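Local structure of periplasmic binding protein (Roseiflexus sp. RS-1, 5GJ3) at residues A[200-206]-A[234-240]; A[157-161]-A[176-180]; A[65-69]-A[107-112]; A[11-15]-A[68-73]; A[135-139]-A[258-262]. The protein binds heme in the periplasm, here two heme molecules at once, and probably delivers it to a membrane transporter for bacterial heme uptake. One frame throughout, in Å; residues are numbered along the deposited sequence.

Interaction 1 (A[200-206]-A[234-240]). With HEM (protoporphyrin IX containing Fe), chain B.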
# COMPACT_ATOMS: atom_id res chain seq x y z
N ASP A 200 -7.91 -15.16 -13.74
CA ASP A 200 -7.11 -16.31 -13.37
C ASP A 200 -6.70 -16.24 -11.91
O ASP A 200 -6.49 -17.28 -11.25
CB ASP A 200 -5.81 -16.32 -14.23
CG ASP A 200 -6.09 -16.56 -15.71
OD1 ASP A 200 -6.71 -17.63 -15.99
OD2 ASP A 200 -5.70 -15.73 -16.57
N VAL A 201 -6.53 -15.01 -11.42
CA VAL A 201 -6.14 -14.73 -10.01
C VAL A 201 -7.08 -13.68 -9.42
O VAL A 201 -7.34 -12.68 -10.04
CB VAL A 201 -4.66 -14.22 -9.93
CG1 VAL A 201 -4.22 -13.94 -8.46
CG2 VAL A 201 -3.73 -15.23 -10.62
N LEU A 202 -7.59 -13.94 -8.22
CA LEU A 202 -8.25 -12.91 -7.44
C LEU A 202 -7.29 -12.35 -6.37
O LEU A 202 -6.78 -13.08 -5.51
CB LEU A 202 -9.52 -13.48 -6.77
CG LEU A 202 -10.62 -13.77 -7.80
CD1 LEU A 202 -11.63 -14.74 -7.23
CD2 LEU A 202 -11.32 -12.48 -8.24
N LEU A 203 -7.02 -11.06 -6.46
CA LEU A 203 -6.14 -10.40 -5.50
C LEU A 203 -6.98 -9.55 -4.53
O LEU A 203 -7.75 -8.71 -4.95
CB LEU A 203 -5.10 -9.54 -6.25
CG LEU A 203 -4.03 -8.76 -5.46
CD1 LEU A 203 -3.15 -9.69 -4.66
CD2 LEU A 203 -3.17 -7.90 -6.37
N VAL A 204 -6.87 -9.84 -3.24
CA VAL A 204 -7.66 -9.15 -2.22
C VAL A 204 -6.80 -8.70 -1.00
O VAL A 204 -5.65 -9.12 -0.85
CB VAL A 204 -8.76 -10.08 -1.66
CG1 VAL A 204 -9.73 -10.46 -2.80
CG2 VAL A 204 -8.14 -11.31 -0.98
N LEU A 205 -7.38 -7.90 -0.14
CA LEU A 205 -6.69 -7.59 1.14
C LEU A 205 -7.05 -8.61 2.23
O LEU A 205 -8.19 -9.17 2.23
CB LEU A 205 -7.02 -6.18 1.57
CG LEU A 205 -6.69 -5.16 0.49
CD1 LEU A 205 -7.14 -3.78 0.91
CD2 LEU A 205 -5.21 -5.14 0.09
N ASP A 206 -6.07 -8.90 3.11
CA ASP A 206 -6.27 -9.71 4.33
C ASP A 206 -7.60 -9.39 5.02
O ASP A 206 -8.49 -10.28 5.20
CB ASP A 206 -5.12 -9.48 5.35
CG ASP A 206 -3.88 -10.37 5.11
OD1 ASP A 206 -3.86 -11.15 4.12
OD2 ASP A 206 -2.91 -10.29 5.93
N ARG A 234 -7.79 -19.74 -6.57
CA ARG A 234 -6.53 -19.01 -6.68
C ARG A 234 -6.76 -17.60 -6.17
O ARG A 234 -6.97 -16.65 -6.93
CB ARG A 234 -6.10 -19.03 -8.12
CG ARG A 234 -4.63 -18.84 -8.31
CD ARG A 234 -4.32 -19.07 -9.77
NE ARG A 234 -4.25 -20.46 -10.21
CZ ARG A 234 -3.15 -21.20 -10.17
NH1 ARG A 234 -2.06 -20.74 -9.58
NH2 ARG A 234 -3.12 -22.41 -10.69
N ILE A 235 -6.76 -17.47 -4.84
CA ILE A 235 -6.99 -16.20 -4.17
C ILE A 235 -5.64 -15.87 -3.52
O ILE A 235 -5.08 -16.73 -2.84
CB ILE A 235 -8.04 -16.29 -3.01
CG1 ILE A 235 -9.36 -17.02 -3.38
CG2 ILE A 235 -8.25 -14.94 -2.32
CD1 ILE A 235 -9.98 -16.70 -4.71
N ILE A 236 -5.15 -14.65 -3.72
CA ILE A 236 -3.92 -14.16 -3.05
C ILE A 236 -4.43 -13.07 -2.11
O ILE A 236 -5.08 -12.13 -2.55
CB ILE A 236 -2.93 -13.45 -4.04
CG1 ILE A 236 -2.52 -14.31 -5.23
CG2 ILE A 236 -1.70 -12.88 -3.31
CD1 ILE A 236 -1.96 -15.66 -4.87
N ALA A 237 -4.18 -13.20 -0.80
CA ALA A 237 -4.60 -12.17 0.13
C ALA A 237 -3.34 -11.57 0.74
O ALA A 237 -2.48 -12.30 1.24
CB ALA A 237 -5.51 -12.74 1.21
N LEU A 238 -3.20 -10.26 0.67
CA LEU A 238 -1.99 -9.62 1.24
C LEU A 238 -2.46 -8.53 2.19
O LEU A 238 -3.55 -8.00 2.04
CB LEU A 238 -1.09 -9.02 0.12
CG LEU A 238 -0.43 -10.06 -0.84
CD1 LEU A 238 0.34 -9.37 -1.96
CD2 LEU A 238 0.51 -10.99 -0.09
N ASP A 239 -1.62 -8.20 3.17
CA ASP A 239 -1.84 -7.04 4.03
C ASP A 239 -1.90 -5.74 3.22
O ASP A 239 -1.10 -5.54 2.32
CB ASP A 239 -0.66 -6.97 5.02
CG ASP A 239 -0.73 -5.76 5.88
OD1 ASP A 239 -1.57 -5.78 6.79
OD2 ASP A 239 0.02 -4.79 5.64
N ASP A 240 -2.82 -4.83 3.54
CA ASP A 240 -2.92 -3.57 2.79
C ASP A 240 -1.66 -2.68 2.72
O ASP A 240 -1.29 -2.22 1.64
CB ASP A 240 -4.10 -2.70 3.23
CG ASP A 240 -4.27 -2.62 4.75
OD1 ASP A 240 -3.27 -2.74 5.49
OD2 ASP A 240 -5.42 -2.44 5.22
CHA HEM B . -10.41 4.51 5.52
CHB HEM B . -6.11 2.24 5.69
CHC HEM B . -5.42 3.87 1.12
CHD HEM B . -9.47 6.53 1.26
C1A HEM B . -9.34 3.74 5.92
C2A HEM B . -9.24 3.16 7.20
C3A HEM B . -8.03 2.54 7.30
C4A HEM B . -7.38 2.71 6.04
CMA HEM B . -7.49 1.79 8.53
CAA HEM B . -10.31 3.30 8.27
CBA HEM B . -10.18 4.73 8.85
CGA HEM B . -11.42 5.22 9.56
O1A HEM B . -12.49 4.64 9.39
O2A HEM B . -11.41 6.23 10.31
C1B HEM B . -5.55 2.46 4.41
C2B HEM B . -4.32 1.89 3.93
C3B HEM B . -4.14 2.32 2.64
C4B HEM B . -5.29 3.20 2.35
CMB HEM B . -3.42 0.94 4.68
CAB HEM B . -3.04 2.06 1.67
CBB HEM B . -1.81 1.71 2.10
C1C HEM B . -6.45 4.68 0.72
C2C HEM B . -6.65 5.17 -0.59
C3C HEM B . -7.83 5.94 -0.55
C4C HEM B . -8.34 5.88 0.80
CMC HEM B . -5.71 4.89 -1.76
CAC HEM B . -8.47 6.71 -1.65
CBC HEM B . -8.03 6.67 -2.91
C1D HEM B . -10.04 6.12 2.46
C2D HEM B . -11.36 6.65 2.87
C3D HEM B . -11.63 6.09 4.05
C4D HEM B . -10.47 5.23 4.35
CMD HEM B . -12.25 7.62 2.08
CAD HEM B . -12.86 6.33 4.91
CBD HEM B . -12.37 7.27 6.07
CGD HEM B . -12.41 8.77 5.79
O1D HEM B . -13.18 9.23 4.92
O2D HEM B . -11.72 9.61 6.45
NA HEM B . -8.18 3.53 5.25
NB HEM B . -6.04 3.26 3.46
NC HEM B . -7.46 5.12 1.54
ND HEM B . -9.49 5.29 3.41
FE HEM B . -7.82 4.33 3.45
O HOH W 1 -6.72 -20.19 -11.77

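Interaction 2 (A[157-161]-A[176-180]). With ZN (zinc ion), chain E.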
# COMPACT_ATOMS: atom_id res chain seq x y z
N GLN A 157 -15.56 -3.47 -4.82
CA GLN A 157 -15.00 -2.53 -5.77
C GLN A 157 -13.77 -3.15 -6.44
O GLN A 157 -13.06 -3.96 -5.84
CB GLN A 157 -14.60 -1.21 -5.09
CG GLN A 157 -15.74 -0.51 -4.35
CD GLN A 157 -16.56 0.41 -5.25
OE1 GLN A 157 -17.78 0.28 -5.32
NE2 GLN A 157 -15.89 1.31 -5.94
N VAL A 158 -13.54 -2.75 -7.68
CA VAL A 158 -12.49 -3.30 -8.50
C VAL A 158 -11.57 -2.12 -8.76
O VAL A 158 -12.06 -1.00 -8.95
CB VAL A 158 -13.09 -3.82 -9.84
CG1 VAL A 158 -12.02 -4.01 -10.89
CG2 VAL A 158 -13.86 -5.10 -9.63
N ALA A 159 -10.26 -2.35 -8.80
CA ALA A 159 -9.28 -1.29 -9.12
C ALA A 159 -8.75 -1.38 -10.56
O ALA A 159 -8.23 -2.44 -11.00
CB ALA A 159 -8.11 -1.34 -8.13
N GLY A 160 -8.86 -0.29 -11.30
CA GLY A 160 -8.35 -0.23 -12.65
C GLY A 160 -7.07 0.60 -12.68
O GLY A 160 -6.27 0.58 -11.72
N ARG A 161 -6.89 1.33 -13.79
CA ARG A 161 -5.67 2.10 -14.02
C ARG A 161 -5.58 3.35 -13.13
O ARG A 161 -6.59 3.73 -12.49
CB ARG A 161 -5.46 2.42 -15.51
CG ARG A 161 -5.25 1.14 -16.31
CD ARG A 161 -4.48 1.30 -17.62
NE ARG A 161 -4.73 0.16 -18.52
CZ ARG A 161 -4.37 0.10 -19.81
NH1 ARG A 161 -3.72 1.10 -20.39
NH2 ARG A 161 -4.67 -0.99 -20.52
N ASN A 176 -3.81 -6.56 -15.49
CA ASN A 176 -4.91 -6.07 -14.68
C ASN A 176 -6.19 -6.22 -15.52
O ASN A 176 -6.40 -5.47 -16.47
CB ASN A 176 -4.71 -4.61 -14.19
CG ASN A 176 -5.85 -4.13 -13.26
OD1 ASN A 176 -6.84 -4.86 -13.04
ND2 ASN A 176 -5.66 -2.95 -12.60
N ALA A 177 -6.99 -7.24 -15.18
CA ALA A 177 -8.26 -7.56 -15.87
C ALA A 177 -9.35 -6.47 -15.74
O ALA A 177 -10.34 -6.49 -16.48
CB ALA A 177 -8.81 -8.91 -15.40
N ALA A 178 -9.19 -5.51 -14.83
CA ALA A 178 -10.18 -4.43 -14.71
C ALA A 178 -10.23 -3.56 -15.99
O ALA A 178 -11.26 -2.97 -16.27
CB ALA A 178 -9.90 -3.54 -13.52
N ALA A 179 -9.13 -3.46 -16.75
CA ALA A 179 -9.11 -2.77 -18.08
C ALA A 179 -10.16 -3.33 -19.10
O ALA A 179 -10.84 -2.56 -19.79
CB ALA A 179 -7.69 -2.76 -18.66
N ASP A 180 -10.31 -4.67 -19.14
CA ASP A 180 -11.32 -5.37 -19.95
C ASP A 180 -12.76 -4.93 -19.65
O ASP A 180 -13.66 -5.11 -20.47
CB ASP A 180 -11.24 -6.89 -19.74
CG ASP A 180 -9.97 -7.49 -20.32
OD1 ASP A 180 -9.52 -7.07 -21.40
OD2 ASP A 180 -9.38 -8.38 -19.71
ZN ZN E . -7.68 -8.64 -20.87
O HOH W 2 -8.21 -5.24 -10.76

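Interaction 3 (A[65-69]-A[107-112])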
# COMPACT_ATOMS: atom_id res chain seq x y z
N THR A 65 8.19 18.24 17.39
CA THR A 65 9.22 19.14 16.86
C THR A 65 9.11 19.05 15.32
O THR A 65 9.56 19.92 14.57
CB THR A 65 10.65 18.67 17.25
OG1 THR A 65 10.90 17.37 16.69
CG2 THR A 65 10.82 18.61 18.78
N LEU A 66 8.49 17.98 14.83
CA LEU A 66 8.38 17.82 13.38
C LEU A 66 7.13 16.99 13.03
O LEU A 66 6.90 15.90 13.63
CB LEU A 66 9.60 17.12 12.80
CG LEU A 66 9.63 16.66 11.34
CD1 LEU A 66 9.67 17.86 10.36
CD2 LEU A 66 10.85 15.74 11.16
N VAL A 67 6.43 17.44 12.00
CA VAL A 67 5.31 16.66 11.46
C VAL A 67 5.58 16.40 10.01
O VAL A 67 5.85 17.34 9.25
CB VAL A 67 3.97 17.44 11.62
CG1 VAL A 67 2.80 16.70 10.98
CG2 VAL A 67 3.69 17.72 13.12
N ILE A 68 5.52 15.12 9.63
CA ILE A 68 5.86 14.70 8.32
C ILE A 68 4.77 13.76 7.73
O ILE A 68 4.23 12.91 8.44
CB ILE A 68 7.29 14.08 8.33
CG1 ILE A 68 7.80 13.78 6.94
CG2 ILE A 68 7.42 12.75 9.10
CD1 ILE A 68 9.29 13.41 6.95
N GLY A 69 4.49 13.91 6.44
CA GLY A 69 3.43 13.06 5.79
C GLY A 69 3.55 13.17 4.27
O GLY A 69 4.52 13.75 3.75
N PHE A 107 12.96 11.72 0.91
CA PHE A 107 12.24 12.82 1.58
C PHE A 107 12.34 12.69 3.12
O PHE A 107 12.71 13.66 3.81
CB PHE A 107 10.79 12.85 1.11
CG PHE A 107 9.82 13.49 2.08
CD1 PHE A 107 9.74 14.89 2.18
CD2 PHE A 107 8.93 12.69 2.82
CE1 PHE A 107 8.78 15.50 3.04
CE2 PHE A 107 7.97 13.27 3.65
CZ PHE A 107 7.88 14.71 3.77
N VAL A 108 12.07 11.51 3.63
CA VAL A 108 12.13 11.29 5.09
C VAL A 108 13.58 11.43 5.56
O VAL A 108 13.86 12.07 6.62
CB VAL A 108 11.54 9.94 5.51
CG1 VAL A 108 11.76 9.69 7.02
CG2 VAL A 108 10.03 9.86 5.20
N ALA A 109 14.50 10.84 4.81
CA ALA A 109 15.92 10.89 5.22
C ALA A 109 16.45 12.33 5.33
O ALA A 109 17.21 12.63 6.29
CB ALA A 109 16.84 10.07 4.31
N GLN A 110 16.07 13.18 4.37
CA GLN A 110 16.50 14.58 4.40
C GLN A 110 15.90 15.30 5.61
O GLN A 110 16.64 15.99 6.27
CB GLN A 110 16.21 15.39 3.10
CG GLN A 110 16.82 16.82 3.13
CD GLN A 110 16.80 17.60 1.80
OE1 GLN A 110 16.73 17.00 0.75
NE2 GLN A 110 16.88 18.97 1.86
N ALA A 111 14.60 15.11 5.90
CA ALA A 111 13.93 15.75 7.07
C ALA A 111 14.56 15.35 8.40
O ALA A 111 14.52 16.12 9.41
CB ALA A 111 12.44 15.43 7.10
N LEU A 112 15.10 14.13 8.42
CA LEU A 112 15.69 13.59 9.63
C LEU A 112 17.18 13.80 9.68
O LEU A 112 17.80 13.39 10.68
CB LEU A 112 15.34 12.07 9.80
CG LEU A 112 13.85 11.78 9.99
CD1 LEU A 112 13.46 10.34 10.33
CD2 LEU A 112 13.23 12.72 11.01

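Interaction 4 (A[11-15]-A[68-73]). With ZN (zinc ion), chain D.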
# COMPACT_ATOMS: atom_id res chain seq x y z
N LEU A 11 2.22 11.39 9.64
CA LEU A 11 0.82 11.47 9.22
C LEU A 11 0.26 10.27 8.38
O LEU A 11 -0.96 10.18 8.17
CB LEU A 11 0.56 12.80 8.46
CG LEU A 11 1.00 14.07 9.23
CD1 LEU A 11 0.71 15.26 8.33
CD2 LEU A 11 0.20 14.18 10.53
N ASN A 12 1.14 9.40 7.90
CA ASN A 12 0.70 8.33 7.00
C ASN A 12 1.41 7.06 7.37
O ASN A 12 2.58 7.09 7.74
CB ASN A 12 0.98 8.64 5.51
CG ASN A 12 0.46 9.97 5.12
OD1 ASN A 12 1.13 10.99 5.25
ND2 ASN A 12 -0.79 10.00 4.72
N GLY A 13 0.68 5.94 7.27
CA GLY A 13 1.30 4.63 7.55
C GLY A 13 2.57 4.28 6.81
O GLY A 13 3.48 3.71 7.40
N ASP A 14 2.67 4.63 5.51
CA ASP A 14 3.88 4.36 4.74
C ASP A 14 5.13 5.23 5.11
O ASP A 14 6.30 4.75 5.14
CB ASP A 14 3.59 4.42 3.23
CG ASP A 14 2.99 5.76 2.76
OD1 ASP A 14 2.42 6.53 3.57
OD2 ASP A 14 3.08 6.04 1.53
N ILE A 15 4.87 6.50 5.46
CA ILE A 15 5.92 7.38 6.03
C ILE A 15 6.43 6.85 7.38
O ILE A 15 7.64 6.75 7.61
CB ILE A 15 5.35 8.80 6.18
CG1 ILE A 15 4.90 9.28 4.78
CG2 ILE A 15 6.41 9.70 6.80
CD1 ILE A 15 6.02 9.34 3.74
N ILE A 68 5.52 15.12 9.63
CA ILE A 68 5.86 14.70 8.32
C ILE A 68 4.77 13.76 7.73
O ILE A 68 4.23 12.91 8.44
CB ILE A 68 7.29 14.08 8.33
CG1 ILE A 68 7.80 13.78 6.94
CG2 ILE A 68 7.42 12.75 9.10
CD1 ILE A 68 9.29 13.41 6.95
N GLY A 69 4.49 13.91 6.44
CA GLY A 69 3.43 13.06 5.79
C GLY A 69 3.55 13.17 4.27
O GLY A 69 4.52 13.75 3.75
N ASP A 70 2.62 12.58 3.55
CA ASP A 70 2.67 12.73 2.11
C ASP A 70 1.30 13.18 1.67
O ASP A 70 0.44 13.55 2.52
CB ASP A 70 3.17 11.44 1.45
CG ASP A 70 2.21 10.28 1.60
OD1 ASP A 70 0.98 10.45 1.79
OD2 ASP A 70 2.70 9.15 1.51
N GLU A 71 1.08 13.23 0.36
CA GLU A 71 -0.12 13.86 -0.20
C GLU A 71 -1.46 13.25 0.23
O GLU A 71 -2.47 13.92 0.09
CB GLU A 71 -0.06 13.94 -1.76
CG GLU A 71 -0.02 12.58 -2.45
CD GLU A 71 0.03 12.69 -3.98
OE1 GLU A 71 1.13 12.69 -4.61
OE2 GLU A 71 -1.06 12.79 -4.56
N ALA A 72 -1.47 12.02 0.75
CA ALA A 72 -2.71 11.45 1.30
C ALA A 72 -3.15 12.12 2.62
O ALA A 72 -4.32 11.98 3.00
CB ALA A 72 -2.60 9.93 1.50
N ALA A 73 -2.25 12.85 3.31
CA ALA A 73 -2.57 13.43 4.60
C ALA A 73 -3.59 14.53 4.45
O ALA A 73 -3.47 15.41 3.59
CB ALA A 73 -1.30 14.01 5.28
ZN ZN D . 1.59 7.50 1.09
O HOH W 3 -0.10 7.63 2.05

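Interaction 5 (A[135-139]-A[258-262])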
# COMPACT_ATOMS: atom_id res chain seq x y z
N LEU A 135 12.42 -11.61 -12.07
CA LEU A 135 11.61 -12.85 -11.99
C LEU A 135 10.33 -12.77 -12.83
O LEU A 135 9.87 -13.78 -13.44
CB LEU A 135 11.26 -13.18 -10.54
CG LEU A 135 12.44 -13.65 -9.69
CD1 LEU A 135 11.98 -13.62 -8.24
CD2 LEU A 135 12.83 -15.07 -10.13
N ALA A 136 9.74 -11.58 -12.87
CA ALA A 136 8.50 -11.38 -13.63
C ALA A 136 8.72 -11.57 -15.16
O ALA A 136 7.80 -11.93 -15.86
CB ALA A 136 7.86 -10.02 -13.32
N ARG A 137 9.92 -11.27 -15.65
CA ARG A 137 10.28 -11.50 -17.06
C ARG A 137 10.23 -12.97 -17.51
O ARG A 137 10.16 -13.24 -18.67
CB ARG A 137 11.67 -10.91 -17.38
CG ARG A 137 11.60 -9.45 -17.63
CD ARG A 137 12.98 -8.84 -17.92
NE ARG A 137 12.83 -7.40 -17.81
CZ ARG A 137 13.18 -6.66 -16.75
NH1 ARG A 137 13.77 -7.20 -15.70
NH2 ARG A 137 12.96 -5.37 -16.77
N ARG A 138 10.23 -13.93 -16.59
CA ARG A 138 10.03 -15.31 -17.00
C ARG A 138 8.59 -15.61 -17.46
O ARG A 138 8.31 -16.71 -17.95
CB ARG A 138 10.33 -16.22 -15.83
CG ARG A 138 11.68 -15.97 -15.13
CD ARG A 138 11.78 -16.88 -13.93
NE ARG A 138 10.70 -16.60 -12.97
CZ ARG A 138 10.33 -17.41 -11.99
NH1 ARG A 138 10.94 -18.55 -11.76
NH2 ARG A 138 9.34 -17.07 -11.18
N ILE A 139 7.65 -14.69 -17.22
CA ILE A 139 6.25 -14.99 -17.50
C ILE A 139 6.03 -14.68 -18.97
O ILE A 139 6.14 -13.54 -19.41
CB ILE A 139 5.26 -14.24 -16.57
CG1 ILE A 139 5.37 -14.76 -15.13
CG2 ILE A 139 3.82 -14.45 -17.07
CD1 ILE A 139 4.78 -13.82 -14.09
N THR A 258 4.79 -11.94 -8.04
CA THR A 258 5.27 -12.55 -9.29
C THR A 258 5.44 -14.06 -9.19
O THR A 258 5.20 -14.78 -10.15
CB THR A 258 6.58 -11.86 -9.85
OG1 THR A 258 6.66 -12.14 -11.22
CG2 THR A 258 7.87 -12.42 -9.18
N ILE A 259 5.85 -14.53 -8.03
CA ILE A 259 5.89 -15.99 -7.74
C ILE A 259 4.49 -16.61 -7.93
O ILE A 259 4.33 -17.61 -8.63
CB ILE A 259 6.43 -16.30 -6.30
CG1 ILE A 259 7.90 -15.85 -6.10
CG2 ILE A 259 6.32 -17.80 -6.00
CD1 ILE A 259 8.78 -16.21 -7.25
N ALA A 260 3.47 -15.99 -7.33
CA ALA A 260 2.08 -16.47 -7.50
C ALA A 260 1.59 -16.37 -8.97
O ALA A 260 0.96 -17.30 -9.51
CB ALA A 260 1.17 -15.69 -6.59
N PHE A 261 1.92 -15.27 -9.63
CA PHE A 261 1.47 -15.07 -11.00
C PHE A 261 2.12 -16.12 -11.91
O PHE A 261 1.50 -16.61 -12.87
CB PHE A 261 1.86 -13.67 -11.46
CG PHE A 261 1.04 -12.54 -10.84
CD1 PHE A 261 0.03 -12.78 -9.89
CD2 PHE A 261 1.34 -11.22 -11.20
CE1 PHE A 261 -0.69 -11.70 -9.35
CE2 PHE A 261 0.63 -10.15 -10.66
CZ PHE A 261 -0.38 -10.40 -9.74
N TYR A 262 3.37 -16.46 -11.61
CA TYR A 262 4.12 -17.43 -12.44
C TYR A 262 3.40 -18.77 -12.37
O TYR A 262 3.22 -19.43 -13.38
CB TYR A 262 5.60 -17.55 -11.96
CG TYR A 262 6.44 -18.49 -12.80
CD1 TYR A 262 7.15 -18.03 -13.94
CD2 TYR A 262 6.55 -19.83 -12.45
CE1 TYR A 262 7.93 -18.92 -14.71
CE2 TYR A 262 7.32 -20.73 -13.21
CZ TYR A 262 8.00 -20.26 -14.33
OH TYR A 262 8.75 -21.17 -15.03
O HOH W 4 7.71 -14.83 -12.09

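Interaction 1 (A[200-206]-A[234-240])
Two neighbouring parallel strands, 201-205 and 235-238, pair at the edge of the mixed sheet in the C-terminal lobe, with 235-238 outermost. Their axes approach to 4.8 Å at 23°. Five backbone hydrogen bonds join them: Leu202 N to Arg234 O (3.1 Å), Ile236 N to Leu202 O (2.9 Å), Val204 N to Ile236 O (3.0 Å), Leu238 N to Val204 O (3.1 Å) and Asp206 N to Leu238 O (2.9 Å). Leu, Ile and Val suit both apolar faces. Leu202 CD1 meets Ile235 CD1 at 3.6 Å on one; on the other Leu203 CD1 lies 3.8 Å from Ile236 CG2, beside helix 250-267. At the N-terminal end a water links Asp200 O to Arg234 NE, while the Arg234 guanidinium forms a salt bridge with Asp263 and a hydrogen bond with Gln232. Asp240 touches both bound hemes, its CG 3.7 Å from HEM CMB of one, and Leu205 touches the other. Because main-chain atoms make the pairing, side chains are left to pack and, C-terminally, to meet heme.

Interaction 2 (A[157-161]-A[176-180])
Asp180, in the short 3-10 turn that follows strand 175-176, belongs to a zinc site: its OD1 lies 2.5 Å and its OD2 2.1 Å from ZN, and His144 is the other protein ligand. The contact itself lies further back in the chain, where it leans on the end of strand 155-159. Asn176 does most of the polar work. Its ND2 donates to Ala159 O at 3.1 Å and is also bonded to Asp166, while its OD1 accepts from Ala178 N at 3.0 Å. That second bond, to the backbone nitrogen two residues on, makes an Asx turn, a task for which the short amide side chain of asparagine is well suited. A water donates to both Ala159 O (2.8 Å) and Asn176 OD1 (2.7 Å), so Ala159 O accepts from both the amide of Asn176 and the water. In the mixed sheet of the C-terminal lobe, strands 155-159 and 175-176 both pair with strand 144-151, and the loop after 175-176 closes over the end of 155-159. The turn presents Ala178 CB to that end, 3.4 Å from Val158 CG1, 3.2 Å from Ala159 O and 3.8 Å from Gly160 CA. A methyl fits so tight a gap, and Gly160, lacking a side chain, presents its bare CA there. Further out, Arg161 stretches along the loop until its NH2 lies 4.0 Å from Ala179 CB.

Interaction 3 (A[65-69]-A[107-112])
Strand 66-70 of the four-stranded parallel sheet in the N-terminal lobe is packed against helix 100-111, in the layered alpha/beta arrangement of this lobe. The short segments run nearly antiparallel, at 171°, with axes 10.1 Å apart, a spacing filled mainly by side chains. Alternation along the strand decides who takes part: Leu66 and Ile68 point toward the helix, while Val67 between them lies out of reach of it and packs on Leu11. Ile68 is central. With chi1 and chi2 both t (-172° and 170°), its chain is extended, so CD1 reaches Ala111 CB at 3.7 Å and Val108 CG2 at 4.0 Å. A beta-branched residue suits a strand, and this one is long enough to span the gap. Ala111, one turn after Phe107, offers a small methyl that leaves room for the Ile68 tip. Leu66 takes the t,p rotamer, which brings CD2 to 3.8 Å from Leu112 CD2; Leu112 itself starts sideways and bends its end inward with an m,t conformation. Helices 13-21 and 100-111 share this sheet face, for Ile68 also touches Ile15 and Ile19. Phe107, with chi1 at 155° and chi2 at 79°, places its ring against Ile68 and Gly69, near the C-terminal end of the strand, where CE2 lies 3.5 Å from Gly69 O and CZ only 3.3 Å from Ile68 CG1.

Interaction 4 (A[11-15]-A[68-73])
Two hydrogen bonds tie the residues leading into helix 13-21 to strand 66-70. Leu11 N donates to Ile68 O at 2.8 Å, continuing the pairing of strands 8-10 and 66-70. Asn12 OD1 accepts from Asp70 N at 2.8 Å; although Asn12 is at the N-cap position, its side chain makes no capping bond, and its ND2 is satisfied by Gln51 of the heme pocket. Gly69 fits because a CB there would clash with Leu11 CB and Asn12 OD1. Asp70 divides its oxygens: OD1 accepts from Ala72 N at 3.1 Å, an Asx turn within the type I turn that Ala73 N closes on Asp70 O at 2.9 Å, while OD2 binds zinc at 2.0 Å. Asp14 OD2 binds the same ion at 2.1 Å and also accepts from Lys104. These carboxylate oxygens, Asp14 OD2 and Asp70 OD2, sit 3.1 Å apart, a proximity the shared cation makes tolerable. A zinc-bound water, 1.9 Å from the metal, lies within hydrogen-bonding reach of Asp14 OD1 (3.1 Å) and Asp70 OD1 (3.0 Å). With Asp94 as third protein ligand, the arrangement is a carboxylate-rich zinc site at the C-terminal ends of the strands of a parallel sheet.

Interaction 5 (A[135-139]-A[258-262])
The tail of helix 115-136 and the turn after it fit against one side of helix 250-267. Ala136 sits where the backbones come close, its CA 5.5 Å from the CA of Thr258. The small methyl allows this, and Thr258 OG1 fills the space, 3.1 Å from Ala136 CA and 3.2 Å from Ala136 CB. Leu135 CB rests on Thr258 CG2 at 3.7 Å. Helix 115-136 is the long helix joining the two lobes, characteristic of helix-linked periplasmic binding proteins, and here it passes into the C-terminal lobe through a type I turn, Ala136 to Ile139. Ile139 pushes its end toward the helix: CD1 wedges between Thr258 OG1 (3.8 Å) and Phe261 CB (3.9 Å), and CG1 meets Tyr262 CD1 at 3.9 Å. The Phe261 ring leads away toward Pro143 and Ala172. Arg138 lays its flat guanidinium over the face of Tyr262, CZ 4.0 Å from the ring centroid and planes at 17°, a cation-pi stack; its NE bonds to Leu135 O at 3.0 Å, which holds the group in place. The remaining cavity takes a water, bonded to Leu135 O (2.8 Å), Arg138 NH2 (2.9 Å) and Thr258 OG1 (3.0 Å), the last also bonded to Ala172 O.

In the fold
The five contacts divide between two lobes with the hemes in the cleft. Interactions 3 and 4 share Ile68 and Gly69 on strand 66-70, their centres about 10 Å apart, and build the N-terminal lobe; interaction 4 brings the side chain of Asp14 to about 6 Å from a heme. Across the chain's centre, interactions 1 and 2 use one sheet, centres about 14 Å apart, and interaction 1 supplies Asp240, which touches both hemes, and Leu205, which touches one. The centres of interactions 1 and 4 lie about 25 Å apart, on opposite sides. Interaction 5 packs against interaction 1, Ile236 CD1 meeting Ala260 CB at 3.6 Å, and closes a chain loop containing interactions 1 and 2.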